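Local structure of Rna-directed RNA polymerase (Infectious pancreatic necrosis virus, 3ZED) at residues Trp726-Gln731 against Leu745-Ala750; Tyr436-Ala441 against Pro749-Val754; Glu605-Ile610 against Ile647-Phe652. The protein probably copies viral RNA as an RNA-dependent RNA polymerase, found both free and covalently attached to the genomic RNA. All coordinates share one frame; numbering follows the deposited sequence.

How the contacts relate
Contacts 1 and 2 are neighbours with centres 8 Å apart, sharing Pro749 and Ala750 of helix 740-752. Leu747 ties them together: its CD2 lies 3.8 Å from Tyr436 CE1 and also packs on Pro438 and Ala441, while Leu729 CD1 rests 3.7 Å from Tyr436 OH. Contact 1 joins two helices of the C-terminal region to each other, and contact 2 fastens the second of them to the palm region. Contact 3 belongs to the thumb; its centre lies about 57 Å from that of contact 1 and about 53 Å from that of contact 2. All three are away from the potassium ions and the predicted GTP-binding residues.

Contact 1: Trp726-Gln731 against Leu745-Ala750; sequences WRLLDQ and LALKPA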
loop_
_atom_site.group_PDB
_atom_site.type_symbol
_atom_site.label_atom_id
_atom_site.label_comp_id
_atom_site.label_asym_id
_atom_site.label_seq_id
_atom_site.Cartn_x
_atom_site.Cartn_y
_atom_site.Cartn_z
ATOM N N TRP B 726 16.639 14.459 -17.791
ATOM C CA TRP B 726 15.708 13.336 -17.870
ATOM C C TRP B 726 16.251 12.273 -18.816
ATOM O O TRP B 726 16.144 11.091 -18.510
ATOM C CB TRP B 726 14.317 13.822 -18.313
ATOM C CG TRP B 726 13.611 14.761 -17.355
ATOM C CD1 TRP B 726 14.120 15.332 -16.222
ATOM C CD2 TRP B 726 12.267 15.249 -17.479
ATOM N NE1 TRP B 726 13.167 16.125 -15.618
ATOM C CE2 TRP B 726 12.025 16.108 -16.379
ATOM C CE3 TRP B 726 11.230 15.028 -18.406
ATOM C CZ2 TRP B 726 10.789 16.739 -16.175
ATOM C CZ3 TRP B 726 10.017 15.680 -18.221
ATOM C CH2 TRP B 726 9.798 16.505 -17.104
ATOM N N ARG B 727 16.894 12.692 -19.929
ATOM C CA ARG B 727 17.525 11.796 -20.897
ATOM C C ARG B 727 18.648 11.000 -20.236
ATOM O O ARG B 727 18.755 9.804 -20.482
ATOM C CB ARG B 727 18.049 12.574 -22.100
ATOM C CG ARG B 727 17.072 12.547 -23.253
ATOM C CD ARG B 727 17.714 13.011 -24.538
ATOM N NE ARG B 727 17.542 14.457 -24.670
ATOM C CZ ARG B 727 18.504 15.331 -24.947
ATOM N NH1 ARG B 727 19.754 14.919 -25.136
ATOM N NH2 ARG B 727 18.226 16.625 -25.026
ATOM N N LEU B 728 19.430 11.644 -19.343
ATOM C CA LEU B 728 20.497 10.988 -18.584
ATOM C C LEU B 728 19.922 9.913 -17.663
ATOM O O LEU B 728 20.509 8.838 -17.548
ATOM C CB LEU B 728 21.297 12.012 -17.756
ATOM C CG LEU B 728 22.306 12.905 -18.500
ATOM C CD1 LEU B 728 22.988 13.841 -17.541
ATOM C CD2 LEU B 728 23.374 12.077 -19.210
ATOM N N LEU B 729 18.758 10.191 -17.046
ATOM C CA LEU B 729 18.060 9.273 -16.138
ATOM C C LEU B 729 17.497 8.078 -16.906
ATOM O O LEU B 729 17.542 6.953 -16.405
ATOM C CB LEU B 729 16.955 9.997 -15.360
ATOM C CG LEU B 729 16.604 9.363 -14.023
ATOM C CD1 LEU B 729 17.675 9.702 -12.963
ATOM C CD2 LEU B 729 15.195 9.779 -13.576
ATOM N N ASP B 730 16.988 8.312 -18.116
ATOM C CA ASP B 730 16.514 7.235 -18.984
ATOM C C ASP B 730 17.700 6.363 -19.469
ATOM O O ASP B 730 17.582 5.142 -19.483
ATOM C CB ASP B 730 15.739 7.808 -20.182
ATOM C CG ASP B 730 15.005 6.756 -20.991
ATOM O OD1 ASP B 730 14.372 5.862 -20.370
ATOM O OD2 ASP B 730 15.036 6.842 -22.241
ATOM N N GLN B 731 18.843 6.988 -19.820
ATOM C CA GLN B 731 20.060 6.290 -20.276
ATOM C C GLN B 731 20.599 5.382 -19.155
ATOM O O GLN B 731 21.025 4.245 -19.423
ATOM C CB GLN B 731 21.129 7.301 -20.726
ATOM C CG GLN B 731 20.793 8.019 -22.032
ATOM C CD GLN B 731 21.721 9.180 -22.353
ATOM O OE1 GLN B 731 22.774 9.365 -21.744
ATOM N NE2 GLN B 731 21.355 9.993 -23.333
ATOM N N LEU B 745 29.809 11.587 -13.617
ATOM C CA LEU B 745 30.447 12.764 -14.220
ATOM C C LEU B 745 29.466 13.496 -15.145
ATOM O O LEU B 745 29.500 14.719 -15.214
ATOM C CB LEU B 745 31.721 12.375 -14.994
ATOM C CG LEU B 745 32.985 12.074 -14.172
ATOM C CD1 LEU B 745 34.175 11.732 -15.094
ATOM C CD2 LEU B 745 33.411 13.282 -13.333
ATOM N N ALA B 746 28.566 12.757 -15.811
ATOM C CA ALA B 746 27.575 13.337 -16.712
ATOM C C ALA B 746 26.474 14.124 -15.954
ATOM O O ALA B 746 26.033 15.167 -16.440
ATOM C CB ALA B 746 26.953 12.246 -17.562
ATOM N N LEU B 747 26.060 13.645 -14.765
ATOM C CA LEU B 747 25.031 14.296 -13.946
ATOM C C LEU B 747 25.607 15.365 -12.996
ATOM O O LEU B 747 24.859 16.262 -12.579
ATOM C CB LEU B 747 24.264 13.235 -13.132
ATOM C CG LEU B 747 23.012 13.670 -12.331
ATOM C CD1 LEU B 747 21.979 14.379 -13.210
ATOM C CD2 LEU B 747 22.381 12.483 -11.645
ATOM N N LYS B 748 26.914 15.278 -12.654
ATOM C CA LYS B 748 27.574 16.203 -11.713
ATOM C C LYS B 748 27.297 17.703 -12.026
ATOM O O LYS B 748 26.909 18.386 -11.088
ATOM C CB LYS B 748 29.088 15.941 -11.622
ATOM C CG LYS B 748 29.722 16.495 -10.356
ATOM C CD LYS B 748 31.250 16.453 -10.441
ATOM C CE LYS B 748 31.896 17.023 -9.202
ATOM N NZ LYS B 748 33.375 16.997 -9.302
ATOM N N PRO B 749 27.386 18.238 -13.280
ATOM C CA PRO B 749 27.120 19.677 -13.472
ATOM C C PRO B 749 25.694 20.092 -13.088
ATOM O O PRO B 749 25.525 21.108 -12.413
ATOM C CB PRO B 749 27.393 19.896 -14.970
ATOM C CG PRO B 749 28.346 18.818 -15.334
ATOM C CD PRO B 749 27.852 17.631 -14.548
ATOM N N ALA B 750 24.685 19.293 -13.485
ATOM C CA ALA B 750 23.270 19.540 -13.199
ATOM C C ALA B 750 22.945 19.379 -11.733
ATOM O O ALA B 750 22.186 20.184 -11.219
ATOM C CB ALA B 750 22.399 18.614 -14.015
#
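Leu728 faces Ala746 and Leu747 from a regular helical turn, in which the backbone bond from Asp730 N to Trp726 O is 2.9 Å. No hydrogen bond passes between 726-731 and 745-750, which lie on helices 724-732 and 740-752; the meeting is apolar. Leu728 brings both of its methyls. CD2 reaches the methyl of Ala746, CB, at 3.9 Å, while CD1 comes to 3.5 Å from Ala746 O and 4.5 Å from Leu747 CD1. With chi1 at -76° the leucine's CG lies beside its backbone N, and the fork spreads its two tips over neighbouring parts of one turn. Alanine suits the spot because its short side chain lets that fork come close to the backbone. Just beyond, Pro749 has no N-H to give, and the helix kinks where the N atoms of Pro749 and Ala750 make no bond to the preceding turn, so Ala746 O lacks the usual donor, Ala750 N. Helix 757-771 completes the packing, with Gln768 touching both Leu728 and Ala746. The chemistry is thus that of a buried helix pair held by methyl packing, with Ala746 O, which has lost its usual helical donor, in van der Waals contact with a leucine methyl.

Contact 2: Tyr436-Ala441 against Pro749-Val754; sequences YNPTWA and PASSSV
Ser751 is the one residue of 749-754 to touch 436-441, and it does so against the backbone of Tyr436 and Asn437 and the ring of Pro438. Its CB comes to 3.2 Å from Tyr436 O and 3.9 Å from Asn437 CA. A chi1 of 77° puts OG between the serine's own backbone N and carbonyl carbon, from where OG meets the CD corner of the Pro438 ring at 3.6 Å. A side chain this small allows the two backbones to approach to 5.3 Å, measured from Asn437 CA to Ser751 CA. Tyr436 offers its carbonyl, while its CB points away from the serine and its side chain packs on Val725 of helix 724-732.

Asn437 is likewise turned from the serine: its amide swings back over the start of helix 438-452 (chi1 64°). As the N-cap, its OD1 accepts from Trp440 N at 3.1 Å, the donor lying nearly along the C=O axis. Proline fits the first helical position, which needs no N-H and tolerates a fixed phi. The opposing helix finishes in a Schellman motif, Val754 N bonding to Pro749 O at 3.1 Å, with Ser753 at positive phi.

A helix start from the palm region therefore meets a helix end from the C-terminal region through van der Waals contact: the Asn437 cap takes up Trp440 N, the Schellman bond takes up Pro749 O, and Arg218 is hydrogen-bonded to Ser751 O, with no hydrogen bond between the two segments.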
loop_
_atom_site.group_PDB
_atom_site.type_symbol
_atom_site.label_atom_id
_atom_site.label_comp_id
_atom_site.label_asym_id
_atom_site.label_seq_id
_atom_site.Cartn_x
_atom_site.Cartn_y
_atom_site.Cartn_z
ATOM N N TYR B 436 18.507 15.815 -6.606
ATOM C CA TYR B 436 19.239 14.603 -6.272
ATOM C C TYR B 436 20.643 14.663 -6.865
ATOM O O TYR B 436 20.899 15.431 -7.792
ATOM C CB TYR B 436 18.489 13.337 -6.758
ATOM C CG TYR B 436 18.152 13.320 -8.237
ATOM C CD1 TYR B 436 19.101 12.936 -9.186
ATOM C CD2 TYR B 436 16.888 13.686 -8.688
ATOM C CE1 TYR B 436 18.797 12.917 -10.546
ATOM C CE2 TYR B 436 16.576 13.679 -10.047
ATOM C CZ TYR B 436 17.537 13.298 -10.974
ATOM O OH TYR B 436 17.232 13.292 -12.312
ATOM N N ASN B 437 21.548 13.841 -6.324
ATOM C CA ASN B 437 22.917 13.727 -6.786
ATOM C C ASN B 437 23.119 12.350 -7.476
ATOM O O ASN B 437 22.174 11.531 -7.475
ATOM C CB ASN B 437 23.898 13.956 -5.613
ATOM C CG ASN B 437 23.894 12.982 -4.451
ATOM O OD1 ASN B 437 23.421 11.841 -4.515
ATOM N ND2 ASN B 437 24.545 13.386 -3.381
ATOM N N PRO B 438 24.316 12.057 -8.061
ATOM C CA PRO B 438 24.500 10.749 -8.721
ATOM C C PRO B 438 24.310 9.535 -7.798
ATOM O O PRO B 438 23.771 8.518 -8.252
ATOM C CB PRO B 438 25.937 10.828 -9.251
ATOM C CG PRO B 438 26.172 12.285 -9.456
ATOM C CD PRO B 438 25.519 12.906 -8.244
ATOM N N THR B 439 24.718 9.628 -6.519
ATOM C CA THR B 439 24.560 8.513 -5.566
ATOM C C THR B 439 23.086 8.121 -5.406
ATOM O O THR B 439 22.766 6.928 -5.463
ATOM C CB THR B 439 25.182 8.879 -4.214
ATOM O OG1 THR B 439 26.580 9.043 -4.414
ATOM C CG2 THR B 439 24.928 7.829 -3.120
ATOM N N TRP B 440 22.200 9.117 -5.236
ATOM C CA TRP B 440 20.779 8.834 -5.056
ATOM C C TRP B 440 20.105 8.407 -6.371
ATOM O O TRP B 440 19.182 7.594 -6.323
ATOM C CB TRP B 440 20.057 9.998 -4.391
ATOM C CG TRP B 440 20.123 9.890 -2.899
ATOM C CD1 TRP B 440 21.078 10.417 -2.074
ATOM C CD2 TRP B 440 19.255 9.112 -2.064
ATOM N NE1 TRP B 440 20.809 10.082 -0.766
ATOM C CE2 TRP B 440 19.694 9.280 -0.731
ATOM C CE3 TRP B 440 18.129 8.306 -2.312
ATOM C CZ2 TRP B 440 19.070 8.641 0.347
ATOM C CZ3 TRP B 440 17.482 7.714 -1.239
ATOM C CH2 TRP B 440 17.955 7.877 0.072
ATOM N N ALA B 441 20.604 8.881 -7.533
ATOM C CA ALA B 441 20.120 8.438 -8.857
ATOM C C ALA B 441 20.493 6.958 -9.055
ATOM O O ALA B 441 19.692 6.210 -9.596
ATOM C CB ALA B 441 20.734 9.291 -9.969
ATOM N N PRO B 749 27.386 18.238 -13.280
ATOM C CA PRO B 749 27.120 19.677 -13.472
ATOM C C PRO B 749 25.694 20.092 -13.088
ATOM O O PRO B 749 25.525 21.108 -12.413
ATOM C CB PRO B 749 27.393 19.896 -14.970
ATOM C CG PRO B 749 28.346 18.818 -15.334
ATOM C CD PRO B 749 27.852 17.631 -14.548
ATOM N N ALA B 750 24.685 19.293 -13.485
ATOM C CA ALA B 750 23.270 19.540 -13.199
ATOM C C ALA B 750 22.945 19.379 -11.733
ATOM O O ALA B 750 22.186 20.184 -11.219
ATOM C CB ALA B 750 22.399 18.614 -14.015
ATOM N N SER B 751 23.510 18.365 -11.051
ATOM C CA SER B 751 23.195 18.131 -9.638
ATOM C C SER B 751 23.920 19.145 -8.720
ATOM O O SER B 751 23.438 19.401 -7.616
ATOM C CB SER B 751 23.474 16.685 -9.228
ATOM O OG SER B 751 24.845 16.394 -9.030
ATOM N N SER B 752 25.043 19.736 -9.197
ATOM C CA SER B 752 25.807 20.775 -8.492
ATOM C C SER B 752 25.311 22.175 -8.860
ATOM O O SER B 752 25.724 23.145 -8.217
ATOM C CB SER B 752 27.297 20.681 -8.832
ATOM O OG SER B 752 27.936 19.630 -8.126
ATOM N N SER B 753 24.460 22.280 -9.917
ATOM C CA SER B 753 23.924 23.525 -10.493
ATOM C C SER B 753 25.068 24.518 -10.865
ATOM O O SER B 753 24.950 25.726 -10.618
ATOM C CB SER B 753 22.909 24.179 -9.555
ATOM O OG SER B 753 21.621 23.610 -9.710
ATOM N N VAL B 754 26.163 24.001 -11.478
ATOM C CA VAL B 754 27.326 24.828 -11.882
ATOM C C VAL B 754 26.909 25.838 -12.965
ATOM O O VAL B 754 25.862 25.655 -13.595
ATOM C CB VAL B 754 28.572 24.010 -12.348
ATOM C CG1 VAL B 754 29.067 23.050 -11.268
ATOM C CG2 VAL B 754 28.321 23.286 -13.672
#

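Contact 3: Glu605-Ile610 against Ile647-Phe652; sequences EIAYQI and IDVTGF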
loop_
_atom_site.group_PDB
_atom_site.type_symbol
_atom_site.label_atom_id
_atom_site.label_comp_id
_atom_site.label_asym_id
_atom_site.label_seq_id
_atom_site.Cartn_x
_atom_site.Cartn_y
_atom_site.Cartn_z
ATOM N N GLU B 605 -9.592 -2.332 27.259
ATOM C CA GLU B 605 -10.262 -3.518 26.735
ATOM C C GLU B 605 -11.774 -3.362 26.763
ATOM O O GLU B 605 -12.448 -3.817 25.836
ATOM C CB GLU B 605 -9.823 -4.779 27.504
ATOM C CG GLU B 605 -10.292 -6.106 26.906
ATOM C CD GLU B 605 -10.037 -6.349 25.426
ATOM O OE1 GLU B 605 -8.897 -6.108 24.957
ATOM O OE2 GLU B 605 -10.978 -6.813 24.743
ATOM N N ILE B 606 -12.310 -2.698 27.798
ATOM C CA ILE B 606 -13.755 -2.479 27.896
ATOM C C ILE B 606 -14.159 -1.287 26.987
ATOM O O ILE B 606 -15.293 -1.246 26.499
ATOM C CB ILE B 606 -14.243 -2.352 29.371
ATOM C CG1 ILE B 606 -15.798 -2.311 29.497
ATOM C CG2 ILE B 606 -13.559 -1.214 30.125
ATOM C CD1 ILE B 606 -16.607 -3.483 28.738
ATOM N N ALA B 607 -13.214 -0.361 26.727
ATOM C CA ALA B 607 -13.426 0.761 25.812
ATOM C C ALA B 607 -13.484 0.231 24.373
ATOM O O ALA B 607 -14.358 0.648 23.606
ATOM C CB ALA B 607 -12.316 1.793 25.964
ATOM N N TYR B 608 -12.580 -0.735 24.032
ATOM C CA TYR B 608 -12.508 -1.387 22.720
ATOM C C TYR B 608 -13.855 -2.054 22.399
ATOM O O TYR B 608 -14.292 -2.000 21.255
ATOM C CB TYR B 608 -11.343 -2.419 22.650
ATOM C CG TYR B 608 -11.561 -3.474 21.582
ATOM C CD1 TYR B 608 -11.238 -3.222 20.251
ATOM C CD2 TYR B 608 -12.208 -4.671 21.881
ATOM C CE1 TYR B 608 -11.531 -4.143 19.251
ATOM C CE2 TYR B 608 -12.531 -5.588 20.886
ATOM C CZ TYR B 608 -12.183 -5.325 19.574
ATOM O OH TYR B 608 -12.494 -6.242 18.600
ATOM N N GLN B 609 -14.491 -2.682 23.404
ATOM C CA GLN B 609 -15.786 -3.358 23.295
ATOM C C GLN B 609 -16.866 -2.402 22.807
ATOM O O GLN B 609 -17.638 -2.760 21.913
ATOM C CB GLN B 609 -16.197 -3.962 24.654
ATOM C CG GLN B 609 -15.354 -5.171 25.075
ATOM C CD GLN B 609 -15.529 -6.370 24.161
ATOM O OE1 GLN B 609 -16.651 -6.824 23.878
ATOM N NE2 GLN B 609 -14.414 -6.905 23.683
ATOM N N ILE B 610 -16.898 -1.178 23.361
ATOM C CA ILE B 610 -17.842 -0.135 22.948
ATOM C C ILE B 610 -17.490 0.321 21.512
ATOM O O ILE B 610 -18.395 0.449 20.683
ATOM C CB ILE B 610 -17.840 1.048 23.949
ATOM C CG1 ILE B 610 -18.343 0.585 25.348
ATOM C CG2 ILE B 610 -18.641 2.252 23.402
ATOM C CD1 ILE B 610 -17.881 1.417 26.510
ATOM N N ILE B 647 -15.210 3.025 35.751
ATOM C CA ILE B 647 -13.928 3.288 35.082
ATOM C C ILE B 647 -14.153 4.354 34.002
ATOM O O ILE B 647 -15.112 4.245 33.234
ATOM C CB ILE B 647 -13.248 1.992 34.510
ATOM C CG1 ILE B 647 -13.402 0.775 35.446
ATOM C CG2 ILE B 647 -11.762 2.240 34.190
ATOM C CD1 ILE B 647 -13.390 -0.598 34.750
ATOM N N ASP B 648 -13.284 5.385 33.956
ATOM C CA ASP B 648 -13.353 6.459 32.957
ATOM C C ASP B 648 -12.508 6.105 31.710
ATOM O O ASP B 648 -11.279 5.972 31.798
ATOM C CB ASP B 648 -12.907 7.808 33.549
ATOM C CG ASP B 648 -13.056 9.007 32.617
ATOM O OD1 ASP B 648 -14.061 9.059 31.864
ATOM O OD2 ASP B 648 -12.190 9.913 32.673
ATOM N N VAL B 649 -13.189 5.948 30.557
ATOM C CA VAL B 649 -12.576 5.564 29.276
ATOM C C VAL B 649 -12.751 6.667 28.213
ATOM O O VAL B 649 -12.498 6.412 27.034
ATOM C CB VAL B 649 -13.139 4.213 28.765
ATOM C CG1 VAL B 649 -12.772 3.066 29.694
ATOM C CG2 VAL B 649 -14.645 4.280 28.533
ATOM N N THR B 650 -13.170 7.887 28.634
ATOM C CA THR B 650 -13.426 9.052 27.778
ATOM C C THR B 650 -12.253 9.296 26.805
ATOM O O THR B 650 -12.503 9.483 25.613
ATOM C CB THR B 650 -13.759 10.282 28.642
ATOM O OG1 THR B 650 -14.908 9.967 29.435
ATOM C CG2 THR B 650 -14.051 11.538 27.820
ATOM N N GLY B 651 -11.013 9.241 27.304
ATOM C CA GLY B 651 -9.806 9.426 26.497
ATOM C C GLY B 651 -9.676 8.413 25.372
ATOM O O GLY B 651 -9.336 8.780 24.242
ATOM N N PHE B 652 -9.966 7.128 25.681
ATOM C CA PHE B 652 -9.945 6.026 24.727
ATOM C C PHE B 652 -11.062 6.170 23.704
ATOM O O PHE B 652 -10.807 5.947 22.527
ATOM C CB PHE B 652 -10.068 4.668 25.436
ATOM C CG PHE B 652 -8.924 4.305 26.344
ATOM C CD1 PHE B 652 -7.617 4.251 25.859
ATOM C CD2 PHE B 652 -9.154 3.955 27.672
ATOM C CE1 PHE B 652 -6.559 3.895 26.694
ATOM C CE2 PHE B 652 -8.095 3.595 28.506
ATOM C CZ PHE B 652 -6.805 3.567 28.010
#
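Ala607 and Val649 mark the closest approach of the backbones, their CA atoms 6.0 Å apart, where helix 604-621 passes the point at which the extended residues Ile647 and Asp648 lead through the N-cap, Val649, into the short helix 650-654. The methyl of Ala607 is the centre of the contact. It points into the opposing segment and is met by two side-chain stems: Phe652 CB at 3.7 Å and Val649 CB at 3.8 Å. Alanine suits the place: its single methyl gives both stems a surface to pack on and leaves room for them close to the helix.

Val649 turns CG1 beside its own backbone N (chi1 -65°), and this branch continues the apolar surface along the helix, lying 4.0 Å from Ala607 CB and 4.4 Å from Ile606 CG2. In Ile606 it is the CG2 branch that does the touching; CG1 stands anti to the backbone N (chi1 -172°) and carries CD1 away from the valine. The ring of Phe652 lies obliquely to the alanine methyl, with CD2 as its nearer atom, and goes on to touch Met659.

The turn itself is polar on another side. Thr650 OG1 donates to Asp648 OD1 at 2.7 Å, on the syn side of the carboxylate and 19° out of its plane, bridging the N-cap residue Val649. Val649 has no polar side-chain atom to cap the helix with; its branches serve packing instead. Leu642 of helix 625-645 touches both Ile606 and Val649, so this is a corner of the helical thumb where three helical elements meet. The contact is apolar and partly buried, centred on the buried Ala607 and Val649, while the exposed Asp648 and Thr650 bond to each other beside it.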